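Local structure of cytoplasmic protein (Cryptococcus neoformans var. grubii serotype A, 7LPO) at residues Glu59-Thr64 with Trp147-Gly152; Tyr178-Trp183 with Asn584-Asp589; Ala661-Cys666 with Phe682-Thr687. The protein probably cleaves the glucose from steryl beta-glucosides, as a sterylglucosidase of glycoside hydrolase family 5. All coordinates share one frame; numbering follows the deposited sequence.

Interaction 1 (Glu59-Thr64 with Trp147-Gly152); sequences EGFWET and WSRFTG
An aromatic cluster of Phe-61, Trp-62 and Phe-150 joins helix 61-66 to the short 3-10 turn at residues 149-150. The closest ring contact is between Phe-61 CZ and Phe-150 CD1, 3.7 Å apart. The two ring centroids are 5.4 Å from each other and the planes are inclined at 46°, so the pair is neither a parallel stack nor a T-shaped one, although Phe-150 CE1 does lie over a face of the Phe-61 ring. Phe-61 reaches this place because its CG is anti to the backbone N (chi1 177°), which carries the ring out from the helix to the 3-10 turn. Trp-62 meets Phe-150 with the six-membered part of its indole: Trp-62 CZ3 is 3.8 Å from Phe-150 CD1, and CH2 of the indole lies near Phe-150 CB. Here the planes differ by 32°, again an oblique meeting, while Phe-61 CD2 sits over the centre of the indole, so the three rings share one packing unit. Phe-61 and Trp-62 thus pack helix 61-66 against residues 147-152, in the loop that follows strand 137-143 of the family 5 barrel. Polar groups border the cluster. Arg-149 NH1 approaches Phe-61 CE1 to 3.5 Å, its guanidinium plane standing nearly upright to the ring. The neighbouring Arg-149 NH2, which also forms a salt bridge with Glu-106, donates to a water at 2.9 Å lying at the edge of the guanidinium. That water donates to Phe-61 O at 2.6 Å and to Thr-64 OG1 at 3.1 Å. Thr-64 OG1 in turn gives its proton to Gly-60 O, which also receives Thr-64 N.

Interaction 2 (Tyr178-Trp183 with Asn584-Asp589); sequences YLHCEW and NWNGED
His-180 lies alongside the backbone of Asn-586 and Gly-587, and its atoms meet that loop one after another. At the base, His-180 CB is 3.5 Å from Asn-586 OD1, the closest approach between the two segments. CG follows, facing that oxygen at a longer range. Next along the ring, His-180 ND1 comes to 3.6 Å from Asn-586 N, and CE1 ends 4.1 Å from Gly-587 N. A chi1 of -170° turns the imidazole away from its own backbone N and toward the turn. The Asn-586 amide runs antiparallel alongside it, its plane 62° from that of the ring.

The loop presents its backbone here because residues 585-588 form a type I' beta turn, closed by Glu-588 N to Trp-585 O at 3.0 Å. Asn-586 and Gly-587 fill its two central positions, a pair well suited to the positive phi values of that turn. At the last position, Glu-588 OE1 hydrogen-bonds a Tris hydroxyl, so the end of the turn borders the site occupied by Tris, probably from the crystallisation solution.

One water spans the contact, accepting from His-180 N at 2.8 Å; Asn-586 OD1 also lies 2.8 Å from it, and the water probably donates there, although other acceptors compete. The other end of the amide, Asn-586 ND2, rests 3.2 Å above the plane of the Trp-585 ring, toward its rim, and bonds to Gly-152 O. Ser-55 OG serves both sides of the contact, bonding to His-180 ND1 and to Asn-586 N. His-180 NE2 pairs with the carbonyl of Pro-191, to which it can bond only as a donor. This pattern is consistent with an imidazole protonated at NE2; the ring is tied to the turn through the Ser-55 hydroxyl, and the His-180 backbone through the water.

Interaction 3 (Ala661-Cys666 with Phe682-Thr687); sequences AVAAFC and FDITST
The short helix 662-665 approaches the turn after strand 676-682 most closely at Ala-663 and Ile-684, whose CA atoms are 7.0 Å apart. Ile-684 carries the contact with its longer branch. With CG1 anti to the carbonyl carbon (chi1 -72°), the extended chain lays CD1 against the helix backbone, 3.7 Å from Ala-663 O and 3.9 Å from Ala-664 CA. Its CG2 branch lies 4.4 Å from Ala-663 CB, so both branches meet the helix, CG2 at that methyl group and CD1 at the backbone. Phe-682 adds only a loose touch: its CE2 is 4.4 Å from Ala-663 O, which lies near the ring plane, at the edge. His-715 packs against Ile-684 and meets the Phe-682 ring edge-to-face, while Asp-554 of helix 547-559 touches both Ala-664 and Ile-684.

Asp-683 helps hold the turn: its OD2 accepts from Ser-686 N at 3.0 Å, from above the carboxylate plane, and from Ser-686 OG at 2.7 Å through its anti lone pair. This Asx motif belongs to the connection between the antiparallel strands 676-682 and 689-696 of the family 5 C-terminal domain.

From the N terminus, interaction 1 closes first, bringing helix 61-66 onto the loop after strand 137-143 across 82 intervening residues. Interaction 2 then spans 400 residues, from the loop at 178-183 to that at 584-589, and interaction 3 joins helix 662-665 to the connection between strands 676-682 and 689-696 of the C-terminal domain, across 15 residues. The three follow in series, with no nesting or crossing. Interactions 1 and 2 nevertheless touch in space: Trp-62 NE1 lies 2.9 Å from Glu-182 OE2, probably a hydrogen bond, and Trp-62 also packs on Leu-179. Interaction 3 has its centre about 40 Å from that of interaction 1 and its nearest atoms about 10 Å from interaction 2.

Interaction 1 (Glu59-Thr64 with Trp147-Gly152)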
loop_
_atom_site.group_PDB
_atom_site.type_symbol
_atom_site.label_atom_id
_atom_site.label_comp_id
_atom_site.label_asym_id
_atom_site.label_seq_id
_atom_site.Cartn_x
_atom_site.Cartn_y
_atom_site.Cartn_z
ATOM N N GLU A 59 -20.728 15.425 7.776
ATOM C CA GLU A 59 -22.076 14.981 8.101
ATOM C C GLU A 59 -22.184 13.462 8.002
ATOM O O GLU A 59 -21.802 12.862 6.991
ATOM C CB GLU A 59 -23.087 15.644 7.172
ATOM C CG GLU A 59 -24.522 15.278 7.476
ATOM C CD GLU A 59 -25.509 16.087 6.663
ATOM O OE1 GLU A 59 -25.505 17.333 6.789
ATOM O OE2 GLU A 59 -26.286 15.478 5.897
ATOM N N GLY A 60 -22.709 12.842 9.066
ATOM C CA GLY A 60 -22.877 11.403 9.122
ATOM C C GLY A 60 -21.626 10.618 9.464
ATOM O O GLY A 60 -21.728 9.411 9.724
ATOM N N PHE A 61 -20.459 11.272 9.499
ATOM C CA PHE A 61 -19.185 10.587 9.705
ATOM C C PHE A 61 -19.154 9.863 11.043
ATOM O O PHE A 61 -18.901 8.653 11.106
ATOM C CB PHE A 61 -18.054 11.621 9.598
ATOM C CG PHE A 61 -16.674 11.076 9.868
ATOM C CD1 PHE A 61 -16.032 10.283 8.940
ATOM C CD2 PHE A 61 -16.012 11.393 11.042
ATOM C CE1 PHE A 61 -14.752 9.800 9.188
ATOM C CE2 PHE A 61 -14.746 10.919 11.293
ATOM C CZ PHE A 61 -14.108 10.125 10.367
ATOM N N TRP A 62 -19.421 10.585 12.125
ATOM C CA TRP A 62 -19.396 9.979 13.450
ATOM C C TRP A 62 -20.658 9.165 13.730
ATOM O O TRP A 62 -20.580 8.069 14.300
ATOM C CB TRP A 62 -19.245 11.072 14.508
ATOM C CG TRP A 62 -17.960 11.828 14.459
ATOM C CD1 TRP A 62 -17.795 13.146 14.132
ATOM C CD2 TRP A 62 -16.658 11.323 14.748
ATOM N NE1 TRP A 62 -16.478 13.499 14.226
ATOM C CE2 TRP A 62 -15.752 12.395 14.589
ATOM C CE3 TRP A 62 -16.167 10.077 15.139
ATOM C CZ2 TRP A 62 -14.375 12.251 14.782
ATOM C CZ3 TRP A 62 -14.789 9.933 15.330
ATOM C CH2 TRP A 62 -13.914 11.016 15.153
ATOM N N GLU A 63 -21.826 9.679 13.332
ATOM C CA GLU A 63 -23.089 9.073 13.748
ATOM C C GLU A 63 -23.238 7.647 13.233
ATOM O O GLU A 63 -23.686 6.757 13.969
ATOM C CB GLU A 63 -24.261 9.922 13.261
ATOM C CG GLU A 63 -24.378 11.275 13.930
ATOM C CD GLU A 63 -23.541 12.346 13.242
ATOM O OE1 GLU A 63 -22.742 12.008 12.335
ATOM O OE2 GLU A 63 -23.674 13.534 13.613
ATOM N N THR A 64 -22.900 7.409 11.966
ATOM C CA THR A 64 -23.065 6.064 11.429
ATOM C C THR A 64 -22.130 5.086 12.127
ATOM O O THR A 64 -22.515 3.945 12.404
ATOM C CB THR A 64 -22.826 6.048 9.919
ATOM O OG1 THR A 64 -21.548 6.616 9.625
ATOM C CG2 THR A 64 -23.907 6.843 9.193
ATOM N N TRP A 147 -4.019 4.195 11.394
ATOM C CA TRP A 147 -4.879 3.397 12.266
ATOM C C TRP A 147 -6.321 3.283 11.791
ATOM O O TRP A 147 -6.847 2.165 11.722
ATOM C CB TRP A 147 -4.884 3.921 13.707
ATOM C CG TRP A 147 -5.716 3.033 14.616
ATOM C CD1 TRP A 147 -6.931 3.325 15.149
ATOM C CD2 TRP A 147 -5.404 1.700 15.045
ATOM N NE1 TRP A 147 -7.396 2.265 15.887
ATOM C CE2 TRP A 147 -6.478 1.254 15.840
ATOM C CE3 TRP A 147 -4.325 0.837 14.824
ATOM C CZ2 TRP A 147 -6.499 -0.010 16.425
ATOM C CZ3 TRP A 147 -4.341 -0.409 15.414
ATOM C CH2 TRP A 147 -5.423 -0.825 16.205
ATOM N N SER A 148 -6.972 4.405 11.478
ATOM C CA SER A 148 -8.396 4.370 11.153
ATOM C C SER A 148 -8.834 5.681 10.518
ATOM O O SER A 148 -8.139 6.691 10.610
ATOM C CB SER A 148 -9.244 4.110 12.404
ATOM O OG SER A 148 -9.089 5.168 13.334
ATOM N N ARG A 149 -10.019 5.654 9.894
ATOM C CA ARG A 149 -10.625 6.893 9.395
ATOM C C ARG A 149 -10.778 7.924 10.509
ATOM O O ARG A 149 -10.611 9.128 10.288
ATOM C CB ARG A 149 -12.002 6.622 8.790
ATOM C CG ARG A 149 -12.027 5.783 7.542
ATOM C CD ARG A 149 -13.414 5.807 6.894
ATOM N NE ARG A 149 -14.465 5.236 7.746
ATOM C CZ ARG A 149 -15.634 5.823 7.999
ATOM N NH1 ARG A 149 -15.917 7.009 7.485
ATOM N NH2 ARG A 149 -16.529 5.220 8.769
ATOM N N PHE A 150 -11.125 7.468 11.709
ATOM C CA PHE A 150 -11.378 8.347 12.848
ATOM C C PHE A 150 -10.105 8.949 13.415
ATOM O O PHE A 150 -10.198 9.865 14.235
ATOM C CB PHE A 150 -12.166 7.533 13.880
ATOM C CG PHE A 150 -13.225 6.679 13.229
ATOM C CD1 PHE A 150 -14.369 7.262 12.706
ATOM C CD2 PHE A 150 -13.032 5.325 13.049
ATOM C CE1 PHE A 150 -15.306 6.514 12.060
ATOM C CE2 PHE A 150 -13.971 4.564 12.395
ATOM C CZ PHE A 150 -15.112 5.158 11.897
ATOM N N THR A 151 -8.932 8.488 12.968
ATOM C CA THR A 151 -7.659 9.079 13.354
ATOM C C THR A 151 -6.884 9.574 12.138
ATOM O O THR A 151 -5.665 9.757 12.216
ATOM C CB THR A 151 -6.821 8.096 14.173
ATOM O OG1 THR A 151 -6.840 6.797 13.578
ATOM C CG2 THR A 151 -7.393 7.982 15.575
ATOM N N GLY A 152 -7.575 9.800 11.019
ATOM C CA GLY A 152 -7.033 10.537 9.887
ATOM C C GLY A 152 -6.899 9.757 8.599
ATOM O O GLY A 152 -6.353 10.302 7.627
HETATM O O HOH W 1 -18.638 7.216 8.919
#

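Interaction 2 (Tyr178-Trp183 with Asn584-Asp589)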
loop_
_atom_site.group_PDB
_atom_site.type_symbol
_atom_site.label_atom_id
_atom_site.label_comp_id
_atom_site.label_asym_id
_atom_site.label_seq_id
_atom_site.Cartn_x
_atom_site.Cartn_y
_atom_site.Cartn_z
ATOM N N TYR A 178 -5.302 14.845 12.910
ATOM C CA TYR A 178 -5.882 15.781 11.955
ATOM C C TYR A 178 -6.802 14.989 11.038
ATOM O O TYR A 178 -6.342 14.126 10.282
ATOM C CB TYR A 178 -4.814 16.512 11.149
ATOM C CG TYR A 178 -3.993 17.481 11.950
ATOM C CD1 TYR A 178 -4.591 18.333 12.875
ATOM C CD2 TYR A 178 -2.609 17.546 11.787
ATOM C CE1 TYR A 178 -3.840 19.213 13.623
ATOM C CE2 TYR A 178 -1.848 18.437 12.521
ATOM C CZ TYR A 178 -2.470 19.265 13.434
ATOM O OH TYR A 178 -1.727 20.155 14.167
ATOM N N LEU A 179 -8.094 15.279 11.111
ATOM C CA LEU A 179 -9.097 14.660 10.262
ATOM C C LEU A 179 -9.435 15.612 9.125
ATOM O O LEU A 179 -9.674 16.802 9.357
ATOM C CB LEU A 179 -10.362 14.342 11.057
ATOM C CG LEU A 179 -10.361 13.087 11.923
ATOM C CD1 LEU A 179 -9.089 12.944 12.714
ATOM C CD2 LEU A 179 -11.582 13.137 12.849
ATOM N N HIS A 180 -9.481 15.080 7.907
ATOM C CA HIS A 180 -9.812 15.906 6.755
ATOM C C HIS A 180 -11.133 16.646 6.955
ATOM O O HIS A 180 -11.245 17.841 6.653
ATOM C CB HIS A 180 -9.874 15.027 5.512
ATOM C CG HIS A 180 -9.966 15.800 4.240
ATOM N ND1 HIS A 180 -10.197 15.200 3.020
ATOM C CD2 HIS A 180 -9.847 17.125 3.994
ATOM C CE1 HIS A 180 -10.219 16.126 2.077
ATOM N NE2 HIS A 180 -10.005 17.302 2.641
ATOM N N CYS A 181 -12.144 15.958 7.472
ATOM C CA CYS A 181 -13.463 16.569 7.589
ATOM C C CYS A 181 -13.575 17.553 8.750
ATOM O O CYS A 181 -14.584 18.259 8.831
ATOM C CB CYS A 181 -14.532 15.481 7.726
ATOM S SG CYS A 181 -14.560 14.659 9.329
ATOM N N GLU A 182 -12.573 17.635 9.633
ATOM C CA GLU A 182 -12.570 18.615 10.715
ATOM C C GLU A 182 -11.373 19.552 10.607
ATOM O O GLU A 182 -10.878 20.059 11.616
ATOM C CB GLU A 182 -12.593 17.924 12.079
ATOM C CG GLU A 182 -13.809 17.014 12.282
ATOM C CD GLU A 182 -13.985 16.526 13.722
ATOM O OE1 GLU A 182 -13.041 16.655 14.530
ATOM O OE2 GLU A 182 -15.078 16.006 14.046
ATOM N N TRP A 183 -10.884 19.772 9.392
ATOM C CA TRP A 183 -9.772 20.690 9.177
ATOM C C TRP A 183 -10.290 22.003 8.618
ATOM O O TRP A 183 -11.088 21.978 7.673
ATOM C CB TRP A 183 -8.750 20.097 8.204
ATOM C CG TRP A 183 -7.667 21.077 7.900
ATOM C CD1 TRP A 183 -7.715 22.108 7.002
ATOM C CD2 TRP A 183 -6.380 21.143 8.521
ATOM N NE1 TRP A 183 -6.535 22.815 7.033
ATOM C CE2 TRP A 183 -5.696 22.233 7.950
ATOM C CE3 TRP A 183 -5.741 20.386 9.508
ATOM C CZ2 TRP A 183 -4.408 22.582 8.330
ATOM C CZ3 TRP A 183 -4.460 20.730 9.879
ATOM C CH2 TRP A 183 -3.804 21.817 9.289
ATOM N N ASN A 584 -11.106 10.856 -3.297
ATOM C CA ASN A 584 -12.053 11.031 -2.196
ATOM C C ASN A 584 -11.437 10.622 -0.864
ATOM O O ASN A 584 -12.127 10.097 0.014
ATOM C CB ASN A 584 -13.348 10.250 -2.433
ATOM C CG ASN A 584 -14.068 10.695 -3.676
ATOM O OD1 ASN A 584 -14.502 11.837 -3.766
ATOM N ND2 ASN A 584 -14.181 9.802 -4.655
ATOM N N TRP A 585 -10.136 10.877 -0.705
ATOM C CA TRP A 585 -9.423 10.476 0.505
ATOM C C TRP A 585 -8.223 11.405 0.690
ATOM O O TRP A 585 -7.188 11.238 0.031
ATOM C CB TRP A 585 -8.997 9.021 0.406
ATOM C CG TRP A 585 -8.455 8.458 1.679
ATOM C CD1 TRP A 585 -9.173 7.953 2.720
ATOM C CD2 TRP A 585 -7.075 8.335 2.043
ATOM N NE1 TRP A 585 -8.327 7.523 3.714
ATOM C CE2 TRP A 585 -7.033 7.748 3.325
ATOM C CE3 TRP A 585 -5.871 8.678 1.414
ATOM C CZ2 TRP A 585 -5.835 7.493 3.995
ATOM C CZ3 TRP A 585 -4.678 8.417 2.072
ATOM C CH2 TRP A 585 -4.671 7.828 3.353
ATOM N N ASN A 586 -8.380 12.383 1.580
ATOM C CA ASN A 586 -7.281 13.176 2.121
ATOM C C ASN A 586 -6.545 13.976 1.054
ATOM O O ASN A 586 -5.382 14.352 1.240
ATOM C CB ASN A 586 -6.299 12.281 2.886
ATOM C CG ASN A 586 -6.883 11.761 4.189
ATOM O OD1 ASN A 586 -7.854 12.315 4.705
ATOM N ND2 ASN A 586 -6.282 10.707 4.736
ATOM N N GLY A 587 -7.209 14.278 -0.049
ATOM C CA GLY A 587 -6.599 15.071 -1.090
ATOM C C GLY A 587 -5.735 14.292 -2.047
ATOM O O GLY A 587 -5.148 14.897 -2.947
ATOM N N GLU A 588 -5.635 12.977 -1.890
ATOM C CA GLU A 588 -4.853 12.164 -2.809
ATOM C C GLU A 588 -5.614 11.928 -4.107
ATOM O O GLU A 588 -6.845 11.824 -4.129
ATOM C CB GLU A 588 -4.502 10.823 -2.175
ATOM C CG GLU A 588 -3.500 10.948 -1.054
ATOM C CD GLU A 588 -2.822 9.639 -0.724
ATOM O OE1 GLU A 588 -3.226 8.592 -1.273
ATOM O OE2 GLU A 588 -1.896 9.660 0.109
ATOM N N ASP A 589 -4.860 11.827 -5.201
ATOM C CA ASP A 589 -5.464 11.612 -6.516
ATOM C C ASP A 589 -4.464 10.781 -7.324
ATOM O O ASP A 589 -3.695 11.293 -8.139
ATOM C CB ASP A 589 -5.802 12.932 -7.210
ATOM C CG ASP A 589 -6.551 12.736 -8.519
ATOM O OD1 ASP A 589 -6.587 11.601 -9.037
ATOM O OD2 ASP A 589 -7.103 13.729 -9.033
HETATM O O HOH W 2 -8.771 12.400 7.349
#

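Interaction 3 (Ala661-Cys666 with Phe682-Thr687)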
loop_
_atom_site.group_PDB
_atom_site.type_symbol
_atom_site.label_atom_id
_atom_site.label_comp_id
_atom_site.label_asym_id
_atom_site.label_seq_id
_atom_site.Cartn_x
_atom_site.Cartn_y
_atom_site.Cartn_z
ATOM N N ALA A 661 -2.451 9.417 -18.651
ATOM C CA ALA A 661 -1.069 8.987 -18.856
ATOM C C ALA A 661 -0.981 7.482 -19.089
ATOM O O ALA A 661 -0.058 6.818 -18.618
ATOM C CB ALA A 661 -0.182 9.400 -17.682
ATOM N N VAL A 662 -1.958 6.946 -19.824
ATOM C CA VAL A 662 -1.989 5.524 -20.149
ATOM C C VAL A 662 -0.695 5.082 -20.825
ATOM O O VAL A 662 -0.248 3.947 -20.639
ATOM C CB VAL A 662 -3.230 5.230 -21.026
ATOM C CG1 VAL A 662 -3.046 5.795 -22.434
ATOM C CG2 VAL A 662 -3.521 3.754 -21.061
ATOM N N ALA A 663 -0.064 5.958 -21.607
ATOM C CA ALA A 663 1.160 5.558 -22.293
ATOM C C ALA A 663 2.239 5.114 -21.310
ATOM O O ALA A 663 3.101 4.300 -21.660
ATOM C CB ALA A 663 1.677 6.701 -23.157
ATOM N N ALA A 664 2.210 5.619 -20.078
ATOM C CA ALA A 664 3.262 5.293 -19.124
ATOM C C ALA A 664 2.956 4.056 -18.293
ATOM O O ALA A 664 3.880 3.301 -17.969
ATOM C CB ALA A 664 3.520 6.483 -18.194
ATOM N N PHE A 665 1.690 3.809 -17.938
ATOM C CA PHE A 665 1.404 2.660 -17.087
ATOM C C PHE A 665 0.989 1.413 -17.855
ATOM O O PHE A 665 1.039 0.322 -17.282
ATOM C CB PHE A 665 0.350 3.002 -16.014
ATOM C CG PHE A 665 -1.033 3.330 -16.524
ATOM C CD1 PHE A 665 -1.867 2.348 -17.031
ATOM C CD2 PHE A 665 -1.530 4.617 -16.401
ATOM C CE1 PHE A 665 -3.154 2.654 -17.449
ATOM C CE2 PHE A 665 -2.820 4.930 -16.805
ATOM C CZ PHE A 665 -3.636 3.947 -17.329
ATOM N N CYS A 666 0.620 1.529 -19.126
ATOM C CA CYS A 666 0.302 0.374 -19.964
ATOM C C CYS A 666 1.513 0.100 -20.848
ATOM O O CYS A 666 1.804 0.877 -21.765
ATOM C CB CYS A 666 -0.948 0.632 -20.803
ATOM S SG CYS A 666 -1.446 -0.789 -21.799
ATOM N N PHE A 682 12.037 -0.240 -22.073
ATOM C CA PHE A 682 10.933 0.240 -22.887
ATOM C C PHE A 682 11.038 1.750 -22.988
ATOM O O PHE A 682 11.219 2.428 -21.973
ATOM C CB PHE A 682 9.583 -0.158 -22.289
ATOM C CG PHE A 682 8.407 0.456 -22.993
ATOM C CD1 PHE A 682 8.111 0.114 -24.299
ATOM C CD2 PHE A 682 7.602 1.374 -22.349
ATOM C CE1 PHE A 682 7.028 0.663 -24.949
ATOM C CE2 PHE A 682 6.517 1.933 -22.992
ATOM C CZ PHE A 682 6.230 1.580 -24.294
ATOM N N ASP A 683 10.907 2.264 -24.207
ATOM C CA ASP A 683 10.974 3.689 -24.488
ATOM C C ASP A 683 9.665 4.120 -25.141
ATOM O O ASP A 683 9.325 3.654 -26.234
ATOM C CB ASP A 683 12.168 3.997 -25.385
ATOM C CG ASP A 683 12.282 5.463 -25.719
ATOM O OD1 ASP A 683 12.472 6.274 -24.783
ATOM O OD2 ASP A 683 12.186 5.796 -26.917
ATOM N N ILE A 684 8.945 5.025 -24.481
ATOM C CA ILE A 684 7.638 5.443 -24.985
ATOM C C ILE A 684 7.772 6.118 -26.347
ATOM O O ILE A 684 7.002 5.840 -27.272
ATOM C CB ILE A 684 6.943 6.378 -23.980
ATOM C CG1 ILE A 684 6.471 5.607 -22.751
ATOM C CG2 ILE A 684 5.766 7.075 -24.662
ATOM C CD1 ILE A 684 6.002 6.524 -21.603
ATOM N N THR A 685 8.734 7.032 -26.485
ATOM C CA THR A 685 8.791 7.868 -27.681
ATOM C C THR A 685 9.041 7.034 -28.936
ATOM O O THR A 685 8.367 7.209 -29.957
ATOM C CB THR A 685 9.872 8.937 -27.512
ATOM O OG1 THR A 685 9.643 9.656 -26.296
ATOM C CG2 THR A 685 9.859 9.917 -28.681
ATOM N N SER A 686 10.006 6.123 -28.885
ATOM C CA SER A 686 10.300 5.284 -30.043
ATOM C C SER A 686 9.437 4.030 -30.116
ATOM O O SER A 686 9.328 3.432 -31.194
ATOM C CB SER A 686 11.770 4.862 -30.027
ATOM O OG SER A 686 12.034 3.994 -28.930
ATOM N N THR A 687 8.819 3.632 -29.005
ATOM C CA THR A 687 8.097 2.377 -28.820
ATOM C C THR A 687 9.041 1.190 -28.714
ATOM O O THR A 687 8.570 0.058 -28.565
ATOM C CB THR A 687 7.077 2.080 -29.932
ATOM O OG1 THR A 687 7.749 1.596 -31.103
ATOM C CG2 THR A 687 6.281 3.329 -30.277
#